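Local coordinates for beta-N-acetylhexosaminidase (PDB 5BZA), which probably hydrolyses terminal non-reducing N-acetyl-D-hexosamine residues in N-acetyl-beta-D-hexosaminides, as a zinc-binding member of glycosyl hydrolase family 3, at residues R345-L350 against G397-D402; R376-R381 against Q460-R465. All blocks are in the same frame, centred on the assembly; numbering follows the deposited sequence.

Interaction 1: residues R345-L350 against G397-D402; sequences REVVLL and GELIFD. With CD (cadmium ion), chain T.
Glu398 OE1 is held twice: it coordinates the cadmium ion and accepts a nearly straight hydrogen bond (178°) from the backbone N of Glu346, which comes from above the carboxylate plane. Glu398 OE2 joins OE1 on the metal, both at 2.7 Å from CD, whereas Glu346 OE1 lies closer, at 2.2 Å; a water completes the modelled ligands. The shared cation lets Glu346 OE1 and Glu398 OE2 approach to 2.8 Å, their carboxylate planes perpendicular, and the salt bridge from Arg381 to Glu346 would offset further negative charge. Arg345, extended from CG to NE, crosses Glu398 obliquely and sends NH1 in its guanidinium plane onto a lone pair of Glu398 O, 2.7 Å away. An alanine here would lose that bond and the aliphatic stem lying against Glu398 CB, and would probably leave the loop entering strand 399-404 less firmly placed. Beyond this end the backbones pair in parallel. Val348 brackets Ile400, its N donating to Leu399 O (2.8 Å) and its O accepting from Phe401 N (2.9 Å), and Leu350 N then donates to Phe401 O. On one face of the sheet Val347 CG1, anti to the backbone N, sits 3.5 Å from the centroid of the Phe401 ring in a CH-pi contact, while Leu349 CD2 meets the same ring obliquely. On the other, Leu350 CD1 touches Ile400 CG2. With segments 19° apart and a metal site at the N-terminal end of the pair, 347-352 and 399-404 are adjacent parallel strands within the mixed sheet of this C-terminal alpha/beta domain.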
# COMPACT_ATOMS: atom_id res chain seq x y z
N ARG B 345 27.66 -24.48 4.44
CA ARG B 345 27.26 -25.38 5.54
C ARG B 345 25.84 -25.15 5.97
O ARG B 345 25.24 -24.16 5.57
CB ARG B 345 28.15 -25.18 6.78
CG ARG B 345 29.63 -25.40 6.58
CD ARG B 345 30.35 -25.06 7.90
NE ARG B 345 31.80 -25.26 7.84
CZ ARG B 345 32.63 -25.06 8.87
NH1 ARG B 345 32.15 -24.67 10.05
NH2 ARG B 345 33.94 -25.25 8.72
N GLU B 346 25.33 -25.97 6.89
CA GLU B 346 23.95 -25.81 7.31
C GLU B 346 23.97 -24.78 8.46
O GLU B 346 24.90 -24.78 9.28
CB GLU B 346 23.34 -27.13 7.81
CG GLU B 346 23.52 -28.35 6.87
CD GLU B 346 23.33 -29.66 7.64
OE1 GLU B 346 24.30 -30.46 7.74
OE2 GLU B 346 22.25 -29.84 8.28
N VAL B 347 22.96 -23.93 8.52
CA VAL B 347 23.05 -22.77 9.38
C VAL B 347 22.07 -22.93 10.52
O VAL B 347 20.96 -23.40 10.33
CB VAL B 347 22.80 -21.41 8.62
CG1 VAL B 347 22.73 -20.24 9.56
CG2 VAL B 347 23.90 -21.14 7.59
N VAL B 348 22.51 -22.52 11.71
CA VAL B 348 21.65 -22.47 12.85
C VAL B 348 21.32 -21.00 13.02
O VAL B 348 22.24 -20.16 13.07
CB VAL B 348 22.34 -23.06 14.10
CG1 VAL B 348 21.48 -22.81 15.32
CG2 VAL B 348 22.51 -24.56 13.92
N LEU B 349 20.04 -20.67 13.20
CA LEU B 349 19.63 -19.27 13.23
C LEU B 349 19.19 -18.89 14.62
O LEU B 349 18.24 -19.49 15.18
CB LEU B 349 18.47 -18.99 12.28
CG LEU B 349 18.63 -19.15 10.75
CD1 LEU B 349 17.31 -18.81 10.06
CD2 LEU B 349 19.77 -18.27 10.22
N LEU B 350 19.81 -17.85 15.15
CA LEU B 350 19.45 -17.36 16.46
C LEU B 350 18.74 -16.06 16.21
O LEU B 350 19.34 -15.10 15.71
CB LEU B 350 20.68 -17.15 17.36
CG LEU B 350 21.41 -18.42 17.80
CD1 LEU B 350 22.63 -18.13 18.70
CD2 LEU B 350 20.42 -19.32 18.52
N GLY B 397 26.87 -25.61 15.88
CA GLY B 397 26.35 -25.99 14.59
C GLY B 397 27.52 -25.77 13.66
O GLY B 397 28.61 -25.34 14.07
N GLU B 398 27.32 -26.07 12.39
CA GLU B 398 28.39 -25.92 11.43
C GLU B 398 28.59 -24.44 11.12
O GLU B 398 29.69 -23.99 10.78
CB GLU B 398 28.06 -26.70 10.17
CG GLU B 398 27.55 -28.05 10.50
CD GLU B 398 27.03 -28.75 9.26
OE1 GLU B 398 27.12 -28.15 8.16
OE2 GLU B 398 26.52 -29.87 9.41
N LEU B 399 27.49 -23.70 11.23
CA LEU B 399 27.51 -22.26 11.01
C LEU B 399 26.40 -21.68 11.82
O LEU B 399 25.29 -22.21 11.82
CB LEU B 399 27.35 -21.90 9.54
CG LEU B 399 27.61 -20.46 9.04
CD1 LEU B 399 29.00 -19.93 9.43
CD2 LEU B 399 27.47 -20.44 7.50
N ILE B 400 26.72 -20.61 12.55
CA ILE B 400 25.73 -20.00 13.40
C ILE B 400 25.56 -18.55 13.01
O ILE B 400 26.55 -17.82 12.86
CB ILE B 400 26.10 -20.11 14.88
CG1 ILE B 400 26.39 -21.57 15.24
CG2 ILE B 400 24.94 -19.62 15.73
CD1 ILE B 400 26.84 -21.81 16.70
N PHE B 401 24.30 -18.14 12.83
CA PHE B 401 23.99 -16.74 12.54
C PHE B 401 23.34 -16.17 13.77
O PHE B 401 22.19 -16.52 14.07
CB PHE B 401 23.02 -16.56 11.36
CG PHE B 401 23.60 -16.87 10.00
CD1 PHE B 401 24.94 -17.18 9.84
CD2 PHE B 401 22.82 -16.74 8.85
CE1 PHE B 401 25.48 -17.44 8.59
CE2 PHE B 401 23.34 -16.99 7.57
CZ PHE B 401 24.68 -17.34 7.44
N ASP B 402 24.05 -15.28 14.48
CA ASP B 402 23.44 -14.64 15.64
C ASP B 402 22.91 -13.28 15.20
O ASP B 402 23.65 -12.38 14.78
CB ASP B 402 24.47 -14.54 16.80
CG ASP B 402 23.94 -13.76 18.03
OD1 ASP B 402 22.70 -13.57 18.17
OD2 ASP B 402 24.79 -13.41 18.91
CD CD T . 26.26 -30.33 6.73
O HOH W 1 24.73 -26.52 11.56
O HOH W 2 28.34 -29.88 5.52

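Interaction 2: residues R376-R381 against Q460-R465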
# COMPACT_ATOMS: atom_id res chain seq x y z
N ARG B 376 16.24 -18.71 1.55
CA ARG B 376 16.54 -18.51 0.10
C ARG B 376 18.02 -18.66 -0.25
O ARG B 376 18.40 -18.99 -1.38
CB ARG B 376 16.09 -17.13 -0.37
CG ARG B 376 14.62 -16.86 -0.17
CD ARG B 376 14.18 -15.60 -0.93
NE ARG B 376 14.34 -15.70 -2.38
CZ ARG B 376 13.39 -16.11 -3.23
NH1 ARG B 376 12.18 -16.45 -2.79
NH2 ARG B 376 13.65 -16.15 -4.52
N PHE B 377 18.86 -18.43 0.76
CA PHE B 377 20.31 -18.26 0.59
C PHE B 377 21.14 -19.37 1.25
O PHE B 377 22.26 -19.66 0.82
CB PHE B 377 20.75 -16.91 1.15
CG PHE B 377 20.17 -15.72 0.42
CD1 PHE B 377 20.77 -15.22 -0.73
CD2 PHE B 377 19.02 -15.11 0.90
CE1 PHE B 377 20.22 -14.11 -1.40
CE2 PHE B 377 18.48 -14.01 0.22
CZ PHE B 377 19.08 -13.52 -0.93
N PHE B 378 20.60 -19.96 2.31
CA PHE B 378 21.37 -20.93 3.09
C PHE B 378 20.56 -22.13 3.43
O PHE B 378 19.37 -22.01 3.71
CB PHE B 378 21.92 -20.27 4.43
CG PHE B 378 22.82 -19.10 4.20
CD1 PHE B 378 24.15 -19.30 3.93
CD2 PHE B 378 22.32 -17.82 4.11
CE1 PHE B 378 24.98 -18.26 3.65
CE2 PHE B 378 23.14 -16.76 3.80
CZ PHE B 378 24.47 -16.98 3.57
N LYS B 379 21.21 -23.30 3.46
CA LYS B 379 20.55 -24.44 4.09
C LYS B 379 20.44 -24.12 5.59
O LYS B 379 21.39 -23.64 6.23
CB LYS B 379 21.33 -25.74 3.88
CG LYS B 379 21.93 -25.88 2.53
CD LYS B 379 22.60 -27.25 2.37
CE LYS B 379 24.08 -27.06 2.55
NZ LYS B 379 24.85 -28.32 2.47
N VAL B 380 19.26 -24.36 6.14
CA VAL B 380 19.00 -24.04 7.52
C VAL B 380 18.72 -25.31 8.32
O VAL B 380 17.75 -26.03 8.01
CB VAL B 380 17.82 -23.08 7.63
CG1 VAL B 380 17.40 -22.88 9.07
CG2 VAL B 380 18.18 -21.74 6.93
N ARG B 381 19.55 -25.59 9.32
CA ARG B 381 19.36 -26.75 10.20
C ARG B 381 18.38 -26.49 11.33
O ARG B 381 17.57 -27.36 11.65
CB ARG B 381 20.66 -27.25 10.84
CG ARG B 381 20.40 -28.59 11.58
CD ARG B 381 21.64 -29.25 12.14
NE ARG B 381 22.57 -29.66 11.10
CZ ARG B 381 23.73 -30.25 11.36
NH1 ARG B 381 24.06 -30.52 12.62
NH2 ARG B 381 24.55 -30.59 10.38
N GLN B 460 22.99 -11.49 0.65
CA GLN B 460 23.58 -11.32 -0.69
C GLN B 460 25.03 -10.89 -0.62
O GLN B 460 25.90 -11.41 -1.35
CB GLN B 460 22.79 -10.29 -1.50
CG GLN B 460 21.56 -10.84 -2.21
CD GLN B 460 20.99 -9.85 -3.22
OE1 GLN B 460 21.12 -8.63 -3.05
NE2 GLN B 460 20.35 -10.37 -4.28
N HIS B 461 25.29 -9.94 0.27
CA HIS B 461 26.63 -9.37 0.42
C HIS B 461 27.57 -10.40 0.98
O HIS B 461 28.71 -10.53 0.55
CB HIS B 461 26.59 -8.12 1.30
CG HIS B 461 26.51 -6.85 0.51
ND1 HIS B 461 27.62 -6.28 -0.09
CD2 HIS B 461 25.46 -6.06 0.20
CE1 HIS B 461 27.25 -5.20 -0.75
NE2 HIS B 461 25.95 -5.04 -0.59
N LEU B 462 27.05 -11.16 1.93
CA LEU B 462 27.79 -12.23 2.56
C LEU B 462 28.29 -13.20 1.53
O LEU B 462 29.49 -13.49 1.48
CB LEU B 462 26.90 -12.94 3.58
CG LEU B 462 27.55 -13.96 4.50
CD1 LEU B 462 28.67 -13.26 5.26
CD2 LEU B 462 26.52 -14.53 5.47
N LEU B 463 27.37 -13.68 0.68
CA LEU B 463 27.74 -14.61 -0.39
C LEU B 463 28.48 -13.92 -1.54
O LEU B 463 29.26 -14.55 -2.25
CB LEU B 463 26.50 -15.32 -0.91
CG LEU B 463 25.89 -16.27 0.13
CD1 LEU B 463 24.54 -16.83 -0.29
CD2 LEU B 463 26.87 -17.41 0.40
N GLY B 464 28.32 -12.61 -1.66
CA GLY B 464 28.94 -11.87 -2.74
C GLY B 464 30.22 -11.15 -2.34
O GLY B 464 31.31 -11.74 -2.31
N ARG B 465 30.07 -9.88 -2.03
CA ARG B 465 31.21 -8.99 -1.86
C ARG B 465 32.06 -9.26 -0.57
O ARG B 465 33.28 -9.09 -0.58
CB ARG B 465 30.70 -7.54 -1.90
CG ARG B 465 31.38 -6.63 -0.92
CD ARG B 465 30.67 -5.31 -0.70
NE ARG B 465 31.34 -4.53 0.34
CZ ARG B 465 30.96 -4.51 1.61
NH1 ARG B 465 29.90 -5.22 1.99
NH2 ARG B 465 31.62 -3.77 2.51
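No hydrogen bond crosses this contact; the carbon atoms of side chains do most of the joining where the end of helix 364-377 turns into strand 380-386, the second half of a beta-alpha-beta unit, and meets the last turn of helix 452-463. Two consecutive aromatic residues do the reaching. The ring of Phe378 points its tip at the tip of Leu463, with CZ 3.8 Å from Leu463 CG, and meets Leu462 CD2 with the same atom at 3.7 Å, the two side chains crossing at about a right angle. Phe377 also meets Leu463: Leu463 CD1 lies at the edge of the Phe377 ring and 3.8 Å from Phe377 O, so this methyl touches both aromatic residues. Phe377 CE1 meets Gln460 CG obliquely at 3.6 Å; the amide plane beyond is turned 80° from the ring, and Gln460 OE1 accepts a hydrogen bond from Lys457 NZ. A second shell fixes the rings. Phe377 stands edge-to-face with Tyr456, and Phe378 does so with both Phe459 and Phe401, while Leu462 rests on Ile426 and Phe428 of the central sheet. His461, on the same turn, is a zinc ligand in another structure of this protein. The helix then stops at Gly464, whose N makes weak hydrogen bonds to Gln460 O at 2.7 Å and His461 O at 3.1 Å; at its backbone angles a CB would lie 2.9 Å from Gln460 O, a clash that glycine avoids.

In the fold
From the N terminus the chain first runs through the parallel eight-stranded barrel domain, then enters the C-terminal domain, where segment 345-350 leads along strand 347-352. It continues through helix 364-377 and, at 376-381, into strand 380-386, the neighbour of strand 347-352. Returning at 397-402, it closes the loop of interaction 1 over 46 residues; the 460-465 helix end closes interaction 2 over 78. The segments alternate, so the two contacts cross. They also touch: Arg381 of interaction 2 forms a salt bridge to Glu346 of interaction 1. Interaction 1 joins two strands of the sheet; interaction 2 sets the C-terminal end of helix 452-463 against the turn between helix 364-377 and strand 380-386.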